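Local structure of endo-beta-1,4-glucanase (cellulase B) (Bacillus halodurans, 4V2X) at residues G72-A77 with P88-E93; L156-M161 with D216-V221; N210-L215 with Q249-N254; N504-M509 with N541-T546; T561-F564 with E568-N571. The protein probably hydrolyses beta-glucans such as xyloglucan and beta-1,3-1,4-glucans, as a tri-modular endo-beta-1,4-glucanase with catalytic, Ig-like and CBM46 modules. All coordinates share one frame; numbering follows the deposited sequence. Where two conformers were deposited one is given.

Contacts 1, 2 and 3 belong to the glycoside hydrolase family 5 barrel, whereas contacts 4 and 5 lie in the C-terminal carbohydrate-binding module. Contacts 2 and 3 are neighbours, with centres about 12 Å apart: both use helix 209-227, and both reach the second subunit. Contact 2 holds the calcium ligands Asp216 and Asp217, and the His212 side chain of contact 3 lies about 9 Å from the ion. Contact 1 does not touch contact 2: their nearest atoms are about 7 Å and their centres about 26 Å apart. Contacts 4 and 5, about 9 Å between centres, share one hydrophobic core in which Phe562 packs on Met509 and Met543. From contact 2, contact 5 is about 49 Å away, centre to centre.

Contact 1: residues G72-A77 with P88-E93; sequences GNTFDA and PRVTRE
Thr74 and Phe75 lead a type I beta turn, Thr74 to Ala77, that faces the extended run 88-91, the backbones coming nearest at Thr74 CA and Arg89 CA, 8.0 Å apart. Val90 bridges the gap with a single methyl. Its CG2 meets Thr74 CG2 at 3.7 Å and Phe75 CE2 at 4.0 Å, approaching the phenyl ring obliquely, and its side chain crosses each of the other two at about a right angle. The torsion of Thr74 (chi1 -54°) divides its branches: CG2, opposite the backbone N, is sent to Val90, while OG1 turns back to bond Gly72 O at 2.7 Å. Arg366 binds Thr74 OG1 through NH1 and Gly72 O through NH2.

In the family 5 (beta/alpha)8 barrel this is the first beta-alpha loop, running from strand 68-70 to helix 92-100. Thr91 is the N-cap of that helix, its OG1 taking the N-H of Leu94. The Asp76 carboxylate reaches back to two successive backbone N-H groups and so closes the start of the turn. Thr74 N meets OD1 of Asp76 at 2.7 Å from above the carboxylate plane, and Asn73 N meets OD2 of Asp76 at 2.9 Å on the syn side, in a rather bent bond (133°). The Phe75 ring, besides touching Val90, packs on Val132 and Val135 of helix 126-141.

Contact 2: residues L156-M161 with D216-V221; sequences LWIYEM and DDLNTV. With CA (calcium ion), chain B.
A calcium site shared by two subunits is backed by this contact, in which Met161 and Ile158 pack against Leu218 on the helix that carries the metal ligands. Asp216 OD1 binds the calcium at 2.3 Å and Asp217 OD1 at 2.4 Å. Two waters and Asp216 and Asp217 of the second subunit complete the coordination. The other carboxylate oxygens are also held: OD2 of Asp217 by Tyr165 and by Lys261 of the second subunit, OD2 of Asp216 by Lys261 and Thr258 of its own chain.

Behind the site the packing is apolar. The Met161 chain is fully extended (chi2 -180°, chi3 171°) and runs antiparallel to the Leu218 side chain, placing SD 3.7 Å from both CG and CD2 of Leu218 and carrying CE to 4.1 Å from Asp217 CB. At the other methyl of the same leucine, Ile158 CG2 touches Leu218 CD1 at 3.6 Å. Thr220 OG1 bonds Asp216 O at 2.6 Å, on the opposite face of that carbonyl from Thr220 N.

Helix 209-227 is thus wedged among its neighbours: residues 156-161 cover Leu218, helix 165-183 packs on Val221, and strand 238-241 and helix 249-262 meet Asn219.

Contact 3: residues N210-L215 with Q249-N254; sequences NHHALL and QPLLNN
His212 packs its imidazole against Leu251 and Asn254 in a partly buried helix-helix contact on the outside of the (beta/alpha)8 barrel. Helices 209-227 and 249-262, successive in the chain on either side of strand 238-241, lie next to each other here near their N-terminal ends. Their backbones come closest at His212 CA and Asn254 CA, 7.1 Å apart.

The imidazole is met from two directions. Asn254 brings ND2 over one ring face, above the ND1-CG side of the ring and not above its centre, with the amide plane turned 60° from that of the ring. The nearest ring atom to Asn254 ND2 is His212 ND1, at 3.0 Å, and CG of His212 follows at 3.2 Å from the same nitrogen. Leu251 instead comes to the ring edge, near its plane. The His212 and Leu251 side chains cross at about a right angle, and the chi1 of His212 (-54°) turns the ring toward helix 249-262.

Elsewhere on the same turns, Leu215 packs inward on Pro198 and Met243, while Asn210, Ala213 and Leu214 lie against Lys261 of the second subunit. His211 uses NE2 to bond Glu162. Within the second helix, Gln249 NE2 donates to Asn253 OD1 at 2.9 Å, the acceptor lying in the amide plane of Gln249. Where His212 and Leu251 meet, the methyl CD2 of Leu251 stands 3.4 Å from CE1 of His212.

Contact 4: residues N504-M509 with N541-T546; sequences NSLATM and NEMKLT
Thr546 OG1, one residue beyond the Leu545 that packs on Met509, is gripped by several backbone groups: it hydrogen-bonds Tyr532 O and Phe549 N, with a weaker bond to Ala533 O. The bond to Phe549 N makes Thr546 the N-cap of helix 547-551, where strand 542-545 gives way to the helix.

Across the contact the meeting is wholly apolar and has no hydrogen bond. Leu506 sends CD2 to Met543 SD at 3.5 Å, and CE of Met543 follows at 3.9 Å from the same Leu506 methyl. The Met543 chain is bent at both chi2 (75°) and chi3 (74°); the bends fold its methyl back, so that the sulfur is the foremost atom toward Leu506. At the second point of contact Met509 SD lies 3.6 Å from Leu545 CD2, the two side chains crossing at about a right angle, and a bend at chi3 (74°) turns the Met509 methyl aside.

Strands 506-513 and 542-545 belong to one antiparallel sheet of the carbohydrate-binding module but lie far apart in its strand order, consistent with a sheet that folds over on itself, as in a beta sandwich, with these residues meeting across its interior. A classic beta bulge, Ala507 and Thr508 facing His563, shifts the side-chain alternation and lets Leu506 and Met509, three residues apart, both point into the core. Phe534 packs on Leu506, Met509 and Leu545, while Ile497 and Phe501 also touch Met543.

Contact 5: residues T561-F564 with E568-N571; sequences TFHF and ETVN
Phe562 and Val570 form the hydrogen-bonded pair at the tight centre of this contact, while Thr569 and the end of Glu568 lie toward its looser margin. Phe562 N gives Val570 O a nearly straight bond of 2.8 Å (174°), and Val570 N returns one to Phe562 O at 3.0 Å, in the carbonyl plane. Phe564 N adds a third, meeting Glu568 O at 2.9 Å almost head-on. On the face that carries Phe562 and Val570, Phe564 CE1 approaches Val570 CG2 at 4.0 Å, and both phenylalanines pack on Leu506; Phe562 turns its ring edge to Val570 O.

On the opposite face Thr569 is exposed and His563 and Asn571 partly so, but Thr561 is buried. Here Thr561 CG2 and Thr569 CG2 are pinched to 3.4 Å, closer than usual for methyls. His563 runs alongside Thr569 with its ND1 4.1 Å from Thr569 OG1, and the imidazole is held instead by Glu510 through NE2. The Glu568 carboxylate leads away to Thr482.

Strands 556-564 and 569-577, their local segments at 165°, are the arms of an antiparallel beta hairpin, strand 556-564 lying between 506-513 and 569-577 in the antiparallel sheet of the CBM46 module.

Contact 1: residues G72-A77 with P88-E93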
# COMPACT_ATOMS: atom_id res chain seq x y z
N GLY A 72 -15.35 -4.82 29.30
CA GLY A 72 -15.93 -3.78 28.47
C GLY A 72 -16.59 -2.64 29.22
O GLY A 72 -17.01 -2.80 30.37
N ASN A 73 -16.72 -1.50 28.53
CA ASN A 73 -17.34 -0.30 29.08
C ASN A 73 -16.80 0.05 30.46
O ASN A 73 -17.55 0.40 31.36
CB ASN A 73 -18.87 -0.45 29.14
CG ASN A 73 -19.55 -0.25 27.79
OD1 ASN A 73 -20.77 -0.09 27.72
ND2 ASN A 73 -18.78 -0.27 26.72
N THR A 74 -15.49 -0.10 30.61
CA THR A 74 -14.81 0.13 31.88
C THR A 74 -13.73 1.19 31.64
O THR A 74 -14.05 2.37 31.53
CB THR A 74 -14.33 -1.21 32.47
OG1 THR A 74 -15.44 -2.12 32.52
CG2 THR A 74 -13.76 -1.04 33.86
N PHE A 75 -12.46 0.80 31.52
CA PHE A 75 -11.41 1.79 31.24
C PHE A 75 -11.58 2.43 29.86
O PHE A 75 -11.04 3.51 29.61
CB PHE A 75 -10.02 1.19 31.40
CG PHE A 75 -9.72 0.78 32.82
CD1 PHE A 75 -9.52 1.74 33.81
CD2 PHE A 75 -9.64 -0.56 33.16
CE1 PHE A 75 -9.25 1.36 35.12
CE2 PHE A 75 -9.36 -0.94 34.46
CZ PHE A 75 -9.17 0.01 35.44
N ASP A 76 -12.33 1.76 28.99
CA ASP A 76 -12.69 2.30 27.69
C ASP A 76 -13.79 3.36 27.75
O ASP A 76 -13.98 4.09 26.78
CB ASP A 76 -13.09 1.18 26.72
CG ASP A 76 -14.04 0.17 27.33
OD1 ASP A 76 -13.82 -0.26 28.50
OD2 ASP A 76 -14.99 -0.22 26.63
N ALA A 77 -14.52 3.46 28.87
CA ALA A 77 -15.60 4.43 28.98
C ALA A 77 -15.10 5.86 28.75
O ALA A 77 -14.03 6.24 29.21
CB ALA A 77 -16.30 4.32 30.33
N PRO A 88 -19.02 -0.65 37.96
CA PRO A 88 -18.33 -0.24 39.17
C PRO A 88 -16.82 -0.25 38.97
O PRO A 88 -16.32 -0.82 38.01
CB PRO A 88 -18.75 -1.30 40.18
CG PRO A 88 -19.01 -2.52 39.37
CD PRO A 88 -19.54 -2.03 38.05
N ARG A 89 -16.10 0.40 39.88
CA ARG A 89 -14.65 0.24 39.92
C ARG A 89 -14.33 -1.26 39.93
O ARG A 89 -15.06 -2.06 40.52
CB ARG A 89 -14.06 0.94 41.15
CG ARG A 89 -14.05 2.46 41.08
CD ARG A 89 -12.94 2.98 40.19
NE ARG A 89 -12.86 4.45 40.13
CZ ARG A 89 -12.06 5.22 40.86
NH1 ARG A 89 -11.24 4.69 41.77
NH2 ARG A 89 -12.09 6.53 40.70
N VAL A 90 -13.24 -1.63 39.27
CA VAL A 90 -12.83 -3.01 39.14
C VAL A 90 -12.35 -3.54 40.49
O VAL A 90 -11.51 -2.92 41.15
CB VAL A 90 -11.71 -3.18 38.09
CG1 VAL A 90 -11.31 -4.65 37.97
CG2 VAL A 90 -12.16 -2.62 36.74
N THR A 91 -12.90 -4.68 40.90
CA THR A 91 -12.43 -5.36 42.11
C THR A 91 -11.51 -6.52 41.73
O THR A 91 -11.61 -7.07 40.63
CB THR A 91 -13.60 -5.92 42.93
OG1 THR A 91 -14.29 -6.91 42.16
CG2 THR A 91 -14.56 -4.81 43.33
N ARG A 92 -10.64 -6.91 42.66
CA ARG A 92 -9.83 -8.11 42.44
C ARG A 92 -10.74 -9.32 42.26
O ARG A 92 -10.45 -10.23 41.48
CB ARG A 92 -8.86 -8.35 43.60
CG ARG A 92 -7.80 -9.38 43.23
CD ARG A 92 -6.83 -9.69 44.36
NE ARG A 92 -5.58 -10.24 43.81
CZ ARG A 92 -5.45 -11.45 43.29
NH1 ARG A 92 -6.47 -12.30 43.23
NH2 ARG A 92 -4.26 -11.83 42.81
N GLU A 93 -11.85 -9.33 42.99
CA GLU A 93 -12.78 -10.45 42.96
C GLU A 93 -13.35 -10.67 41.55
O GLU A 93 -13.50 -11.81 41.13
CB GLU A 93 -13.90 -10.25 43.98
CG GLU A 93 -14.87 -11.42 44.07
CD GLU A 93 -15.68 -11.42 45.35
OE1 GLU A 93 -15.64 -10.43 46.12
OE2 GLU A 93 -16.38 -12.43 45.59

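Contact 2: residues L156-M161 with D216-V221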
# COMPACT_ATOMS: atom_id res chain seq x y z
N LEU A 156 -12.29 9.30 18.78
CA LEU A 156 -12.17 10.58 19.46
C LEU A 156 -11.14 11.49 18.79
O LEU A 156 -11.32 12.70 18.76
CB LEU A 156 -11.83 10.38 20.94
CG LEU A 156 -12.97 9.80 21.78
CD1 LEU A 156 -12.46 9.26 23.10
CD2 LEU A 156 -14.08 10.82 22.00
N TRP A 157 -10.06 10.92 18.26
CA TRP A 157 -9.02 11.74 17.61
C TRP A 157 -8.15 11.05 16.55
O TRP A 157 -7.68 11.71 15.63
CB TRP A 157 -8.12 12.41 18.66
CG TRP A 157 -7.44 11.44 19.57
CD1 TRP A 157 -7.93 10.93 20.74
CD2 TRP A 157 -6.14 10.85 19.40
NE1 TRP A 157 -7.03 10.07 21.30
CE2 TRP A 157 -5.93 9.99 20.50
CE3 TRP A 157 -5.14 10.97 18.43
CZ2 TRP A 157 -4.76 9.25 20.65
CZ3 TRP A 157 -3.98 10.23 18.57
CH2 TRP A 157 -3.80 9.38 19.68
N ILE A 158 -7.91 9.74 16.66
CA ILE A 158 -6.97 9.09 15.75
C ILE A 158 -7.45 9.21 14.29
O ILE A 158 -6.66 9.43 13.37
CB ILE A 158 -6.70 7.62 16.13
CG1 ILE A 158 -5.92 7.55 17.44
CG2 ILE A 158 -5.93 6.91 15.02
CD1 ILE A 158 -5.81 6.17 18.05
N TYR A 159 -8.77 9.12 14.11
CA TYR A 159 -9.41 9.22 12.79
C TYR A 159 -9.09 10.52 12.04
O TYR A 159 -9.30 10.60 10.82
CB TYR A 159 -10.93 9.09 12.93
CG TYR A 159 -11.55 10.38 13.39
CD1 TYR A 159 -11.47 10.77 14.72
CD2 TYR A 159 -12.18 11.24 12.49
CE1 TYR A 159 -12.00 11.96 15.15
CE2 TYR A 159 -12.71 12.44 12.91
CZ TYR A 159 -12.62 12.79 14.25
OH TYR A 159 -13.13 13.97 14.71
N GLU A 160 -8.65 11.55 12.77
CA GLU A 160 -8.29 12.85 12.19
C GLU A 160 -7.05 12.78 11.31
O GLU A 160 -6.77 13.73 10.59
CB GLU A 160 -7.98 13.88 13.29
CG GLU A 160 -9.15 14.30 14.16
CD GLU A 160 -8.72 15.26 15.26
OE1 GLU A 160 -7.73 16.01 15.09
OE2 GLU A 160 -9.37 15.27 16.32
N MET A 161 -6.32 11.67 11.38
CA MET A 161 -4.99 11.56 10.77
C MET A 161 -4.96 11.93 9.29
O MET A 161 -3.93 12.44 8.81
CB MET A 161 -4.47 10.13 10.95
CG MET A 161 -2.99 9.96 10.64
SD MET A 161 -2.57 8.23 10.90
CE MET A 161 -0.91 8.17 10.25
N ASP A 216 -1.54 1.42 7.98
CA ASP A 216 -0.22 0.80 7.93
C ASP A 216 0.80 1.61 8.74
O ASP A 216 1.59 1.06 9.48
CB ASP A 216 0.28 0.64 6.50
CG ASP A 216 1.75 0.23 6.45
OD1 ASP A 216 2.61 1.14 6.47
OD2 ASP A 216 2.04 -0.99 6.43
N ASP A 217 0.77 2.93 8.58
CA ASP A 217 1.69 3.80 9.31
C ASP A 217 1.49 3.73 10.83
O ASP A 217 2.46 3.69 11.57
CB ASP A 217 1.56 5.25 8.84
CG ASP A 217 2.11 5.46 7.44
OD1 ASP A 217 2.71 4.53 6.85
OD2 ASP A 217 1.96 6.59 6.92
N LEU A 218 0.24 3.71 11.29
CA LEU A 218 -0.03 3.61 12.73
C LEU A 218 0.46 2.28 13.28
O LEU A 218 1.08 2.24 14.34
CB LEU A 218 -1.53 3.74 13.02
CG LEU A 218 -2.17 5.10 12.83
CD1 LEU A 218 -3.67 4.96 13.02
CD2 LEU A 218 -1.61 6.14 13.79
N ASN A 219 0.18 1.20 12.58
CA ASN A 219 0.64 -0.11 13.00
C ASN A 219 2.16 -0.19 13.02
O ASN A 219 2.75 -0.84 13.88
CB ASN A 219 0.06 -1.20 12.09
CG ASN A 219 -1.39 -1.54 12.43
OD1 ASN A 219 -1.83 -1.36 13.56
ND2 ASN A 219 -2.13 -2.05 11.45
N THR A 220 2.79 0.47 12.06
CA THR A 220 4.24 0.39 11.87
C THR A 220 4.99 1.20 12.91
O THR A 220 5.98 0.74 13.47
CB THR A 220 4.60 0.86 10.45
OG1 THR A 220 3.98 -0.02 9.51
CG2 THR A 220 6.12 0.86 10.22
N VAL A 221 4.53 2.42 13.17
CA VAL A 221 5.17 3.25 14.18
C VAL A 221 5.00 2.64 15.58
O VAL A 221 5.90 2.72 16.41
CB VAL A 221 4.67 4.71 14.12
CG1 VAL A 221 3.20 4.83 14.48
CG2 VAL A 221 5.54 5.59 15.03
CA CA B . 3.68 2.94 5.41
O HOH W 1 1.52 3.31 4.41
O HOH W 2 4.08 1.16 3.84

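Contact 3: residues N210-L215 with Q249-N254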
# COMPACT_ATOMS: atom_id res chain seq x y z
N ASN A 210 -6.81 5.98 0.50
CA ASN A 210 -5.76 6.60 1.31
C ASN A 210 -5.76 6.12 2.76
O ASN A 210 -4.73 6.16 3.44
CB ASN A 210 -5.90 8.12 1.26
CG ASN A 210 -4.82 8.83 2.07
OD1 ASN A 210 -3.62 8.59 1.89
ND2 ASN A 210 -5.24 9.71 2.97
N HIS A 211 -6.91 5.66 3.24
CA HIS A 211 -7.01 5.23 4.63
C HIS A 211 -6.14 4.03 4.95
O HIS A 211 -5.58 3.95 6.05
CB HIS A 211 -8.46 4.92 4.97
CG HIS A 211 -9.34 6.12 4.91
ND1 HIS A 211 -10.71 6.04 5.08
CD2 HIS A 211 -9.06 7.42 4.69
CE1 HIS A 211 -11.22 7.26 4.99
NE2 HIS A 211 -10.24 8.11 4.75
N HIS A 212 -5.99 3.12 4.00
CA HIS A 212 -5.17 1.91 4.22
C HIS A 212 -3.74 2.29 4.55
O HIS A 212 -3.13 1.71 5.44
CB HIS A 212 -5.20 1.00 2.99
CG HIS A 212 -6.58 0.64 2.56
ND1 HIS A 212 -7.45 -0.08 3.35
CD2 HIS A 212 -7.26 0.92 1.42
CE1 HIS A 212 -8.59 -0.24 2.72
NE2 HIS A 212 -8.51 0.37 1.55
N ALA A 213 -3.22 3.29 3.83
CA ALA A 213 -1.86 3.74 4.06
C ALA A 213 -1.67 4.33 5.44
O ALA A 213 -0.62 4.14 6.07
CB ALA A 213 -1.46 4.75 2.99
N LEU A 214 -2.68 5.05 5.92
CA LEU A 214 -2.64 5.63 7.26
C LEU A 214 -2.59 4.54 8.33
O LEU A 214 -1.81 4.62 9.28
CB LEU A 214 -3.84 6.54 7.50
CG LEU A 214 -4.00 7.73 6.54
CD1 LEU A 214 -5.32 8.43 6.77
CD2 LEU A 214 -2.85 8.71 6.68
N LEU A 215 -3.42 3.51 8.19
CA LEU A 215 -3.43 2.42 9.17
C LEU A 215 -2.10 1.65 9.16
O LEU A 215 -1.57 1.31 10.22
CB LEU A 215 -4.61 1.47 8.95
CG LEU A 215 -4.67 0.27 9.90
CD1 LEU A 215 -4.63 0.67 11.37
CD2 LEU A 215 -5.91 -0.55 9.60
N GLN A 249 -11.80 -9.34 2.20
CA GLN A 249 -10.50 -9.77 1.70
C GLN A 249 -9.49 -8.63 1.53
O GLN A 249 -8.34 -8.79 1.92
CB GLN A 249 -10.61 -10.55 0.39
CG GLN A 249 -9.35 -11.32 0.04
CD GLN A 249 -9.00 -12.36 1.10
OE1 GLN A 249 -9.83 -13.22 1.43
NE2 GLN A 249 -7.79 -12.28 1.64
N PRO A 250 -9.91 -7.49 0.95
CA PRO A 250 -8.92 -6.42 0.77
C PRO A 250 -8.33 -5.93 2.10
O PRO A 250 -7.15 -5.62 2.16
CB PRO A 250 -9.72 -5.31 0.08
CG PRO A 250 -10.81 -6.03 -0.63
CD PRO A 250 -11.19 -7.15 0.31
N LEU A 251 -9.15 -5.88 3.14
CA LEU A 251 -8.68 -5.44 4.46
C LEU A 251 -7.76 -6.48 5.10
O LEU A 251 -6.77 -6.13 5.73
CB LEU A 251 -9.86 -5.11 5.37
CG LEU A 251 -10.80 -4.01 4.86
CD1 LEU A 251 -11.95 -3.80 5.83
CD2 LEU A 251 -10.04 -2.73 4.61
N LEU A 252 -8.08 -7.76 4.92
CA LEU A 252 -7.21 -8.81 5.42
C LEU A 252 -5.87 -8.76 4.68
O LEU A 252 -4.81 -8.87 5.31
CB LEU A 252 -7.85 -10.18 5.23
CG LEU A 252 -9.14 -10.48 6.00
CD1 LEU A 252 -9.71 -11.81 5.52
CD2 LEU A 252 -8.91 -10.51 7.50
N ASN A 253 -5.93 -8.58 3.37
CA ASN A 253 -4.71 -8.47 2.56
C ASN A 253 -3.83 -7.33 3.03
O ASN A 253 -2.61 -7.49 3.13
CB ASN A 253 -5.04 -8.30 1.07
CG ASN A 253 -5.56 -9.58 0.44
OD1 ASN A 253 -5.45 -10.66 1.01
ND2 ASN A 253 -6.13 -9.46 -0.75
N ASN A 254 -4.43 -6.17 3.29
CA ASN A 254 -3.65 -5.02 3.73
C ASN A 254 -2.97 -5.26 5.07
O ASN A 254 -1.83 -4.83 5.26
CB ASN A 254 -4.51 -3.76 3.77
CG ASN A 254 -4.94 -3.31 2.38
OD1 ASN A 254 -4.34 -3.69 1.38
ND2 ASN A 254 -5.99 -2.52 2.31

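Contact 4: residues N504-M509 with N541-T546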
# COMPACT_ATOMS: atom_id res chain seq x y z
N ASN A 504 -47.97 -14.86 24.41
CA ASN A 504 -47.14 -14.79 23.21
C ASN A 504 -45.89 -13.94 23.39
O ASN A 504 -45.86 -13.03 24.22
CB ASN A 504 -47.93 -14.21 22.04
CG ASN A 504 -49.04 -15.13 21.59
OD1 ASN A 504 -48.82 -16.05 20.81
ND2 ASN A 504 -50.26 -14.88 22.10
N SER A 505 -44.87 -14.27 22.60
CA SER A 505 -43.65 -13.49 22.52
C SER A 505 -43.57 -12.86 21.13
O SER A 505 -43.76 -13.56 20.13
CB SER A 505 -42.44 -14.39 22.76
OG SER A 505 -41.22 -13.71 22.52
N LEU A 506 -43.29 -11.56 21.07
CA LEU A 506 -43.23 -10.87 19.79
C LEU A 506 -41.90 -11.15 19.10
O LEU A 506 -40.85 -11.02 19.72
CB LEU A 506 -43.40 -9.36 19.99
CG LEU A 506 -43.35 -8.48 18.73
CD1 LEU A 506 -44.55 -8.73 17.83
CD2 LEU A 506 -43.27 -7.02 19.13
N ALA A 507 -41.95 -11.50 17.81
CA ALA A 507 -40.75 -11.74 17.02
C ALA A 507 -40.31 -10.49 16.25
O ALA A 507 -39.15 -10.08 16.33
CB ALA A 507 -40.99 -12.89 16.06
N THR A 508 -41.23 -9.90 15.51
CA THR A 508 -40.91 -8.70 14.74
C THR A 508 -42.20 -7.98 14.30
O THR A 508 -43.32 -8.45 14.55
CB THR A 508 -39.97 -9.03 13.55
OG1 THR A 508 -39.56 -7.83 12.86
CG2 THR A 508 -40.62 -10.02 12.60
N MET A 509 -42.03 -6.82 13.69
CA MET A 509 -43.14 -5.98 13.28
C MET A 509 -42.84 -5.40 11.91
O MET A 509 -41.76 -4.84 11.70
CB MET A 509 -43.35 -4.84 14.27
CG MET A 509 -44.57 -3.97 13.97
SD MET A 509 -44.57 -2.36 14.78
CE MET A 509 -43.35 -1.48 13.81
N ASN A 541 -48.18 -4.62 29.51
CA ASN A 541 -49.23 -5.00 28.56
C ASN A 541 -49.40 -3.92 27.49
O ASN A 541 -50.51 -3.46 27.20
CB ASN A 541 -50.53 -5.30 29.30
CG ASN A 541 -50.30 -6.11 30.57
OD1 ASN A 541 -49.66 -7.17 30.53
ND2 ASN A 541 -50.79 -5.62 31.70
N GLU A 542 -48.28 -3.49 26.92
CA GLU A 542 -48.27 -2.42 25.92
C GLU A 542 -47.32 -2.76 24.80
O GLU A 542 -46.32 -3.44 25.01
CB GLU A 542 -47.84 -1.09 26.56
CG GLU A 542 -48.78 -0.58 27.64
CD GLU A 542 -48.32 0.75 28.23
OE1 GLU A 542 -47.17 1.15 27.98
OE2 GLU A 542 -49.13 1.37 28.96
N MET A 543 -47.63 -2.27 23.60
CA MET A 543 -46.73 -2.33 22.46
C MET A 543 -46.28 -0.91 22.16
O MET A 543 -47.10 -0.07 21.78
CB MET A 543 -47.44 -2.92 21.25
CG MET A 543 -46.53 -3.25 20.10
SD MET A 543 -45.60 -4.74 20.45
CE MET A 543 -46.86 -5.99 20.25
N LYS A 544 -44.99 -0.65 22.34
CA LYS A 544 -44.42 0.68 22.16
C LYS A 544 -43.97 0.88 20.72
O LYS A 544 -43.29 0.02 20.17
CB LYS A 544 -43.23 0.87 23.11
CG LYS A 544 -42.64 2.28 23.13
CD LYS A 544 -43.74 3.33 23.16
CE LYS A 544 -43.44 4.48 24.10
NZ LYS A 544 -42.48 5.46 23.52
N LEU A 545 -44.35 2.00 20.13
CA LEU A 545 -43.81 2.44 18.84
C LEU A 545 -43.00 3.67 19.18
O LEU A 545 -43.55 4.61 19.75
CB LEU A 545 -44.90 2.78 17.82
CG LEU A 545 -45.91 1.69 17.48
CD1 LEU A 545 -46.84 2.16 16.37
CD2 LEU A 545 -45.21 0.40 17.07
N THR A 546 -41.72 3.68 18.84
CA THR A 546 -40.81 4.71 19.34
C THR A 546 -40.90 6.02 18.58
O THR A 546 -41.37 6.08 17.44
CB THR A 546 -39.35 4.25 19.30
OG1 THR A 546 -38.95 4.08 17.94
CG2 THR A 546 -39.16 2.94 20.08

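Contact 5: residues T561-F564 with E568-N571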
# COMPACT_ATOMS: atom_id res chain seq x y z
N THR A 561 -47.92 -5.09 10.99
CA THR A 561 -48.16 -6.52 11.13
C THR A 561 -47.21 -7.04 12.20
O THR A 561 -45.99 -6.98 12.04
CB THR A 561 -47.96 -7.27 9.81
OG1 THR A 561 -48.76 -6.67 8.79
CG2 THR A 561 -48.32 -8.75 9.96
N PHE A 562 -47.79 -7.54 13.29
CA PHE A 562 -47.03 -8.08 14.38
C PHE A 562 -46.98 -9.59 14.24
O PHE A 562 -48.02 -10.23 14.14
CB PHE A 562 -47.66 -7.68 15.71
CG PHE A 562 -47.61 -6.21 15.97
CD1 PHE A 562 -48.62 -5.38 15.50
CD2 PHE A 562 -46.55 -5.64 16.66
CE1 PHE A 562 -48.57 -4.02 15.73
CE2 PHE A 562 -46.50 -4.29 16.89
CZ PHE A 562 -47.51 -3.47 16.43
N HIS A 563 -45.75 -10.11 14.21
CA HIS A 563 -45.48 -11.53 14.06
C HIS A 563 -45.04 -12.08 15.40
O HIS A 563 -44.07 -11.60 15.98
CB HIS A 563 -44.36 -11.73 13.04
CG HIS A 563 -44.70 -11.22 11.67
ND1 HIS A 563 -45.24 -12.03 10.69
CD2 HIS A 563 -44.58 -9.99 11.12
CE1 HIS A 563 -45.43 -11.32 9.59
NE2 HIS A 563 -45.03 -10.08 9.83
N PHE A 564 -45.74 -13.10 15.89
CA PHE A 564 -45.42 -13.73 17.17
C PHE A 564 -44.83 -15.12 16.96
O PHE A 564 -45.09 -15.77 15.95
CB PHE A 564 -46.66 -13.80 18.06
CG PHE A 564 -47.23 -12.45 18.39
CD1 PHE A 564 -48.11 -11.82 17.51
CD2 PHE A 564 -46.86 -11.79 19.55
CE1 PHE A 564 -48.63 -10.57 17.80
CE2 PHE A 564 -47.37 -10.54 19.84
CZ PHE A 564 -48.25 -9.93 18.97
N GLU A 568 -48.89 -16.71 15.46
CA GLU A 568 -49.96 -15.73 15.42
C GLU A 568 -49.47 -14.46 14.74
O GLU A 568 -48.33 -14.03 14.94
CB GLU A 568 -50.47 -15.41 16.83
CG GLU A 568 -51.25 -16.53 17.50
CD GLU A 568 -52.63 -16.74 16.89
OE1 GLU A 568 -53.32 -15.75 16.60
OE2 GLU A 568 -53.04 -17.91 16.72
N THR A 569 -50.35 -13.89 13.92
CA THR A 569 -50.08 -12.65 13.21
C THR A 569 -51.24 -11.72 13.51
O THR A 569 -52.39 -12.13 13.43
CB THR A 569 -50.01 -12.92 11.69
OG1 THR A 569 -48.89 -13.78 11.43
CG2 THR A 569 -49.87 -11.63 10.90
N VAL A 570 -50.95 -10.48 13.89
CA VAL A 570 -51.99 -9.50 14.16
C VAL A 570 -51.70 -8.24 13.38
O VAL A 570 -50.61 -7.69 13.48
CB VAL A 570 -52.07 -9.16 15.67
CG1 VAL A 570 -53.11 -8.08 15.93
CG2 VAL A 570 -52.38 -10.41 16.48
N ASN A 571 -52.68 -7.78 12.59
CA ASN A 571 -52.58 -6.50 11.89
C ASN A 571 -53.11 -5.37 12.74
O ASN A 571 -53.93 -5.58 13.63
CB ASN A 571 -53.34 -6.54 10.57
CG ASN A 571 -52.76 -7.55 9.60
OD1 ASN A 571 -53.49 -8.36 9.02
ND2 ASN A 571 -51.46 -7.51 9.42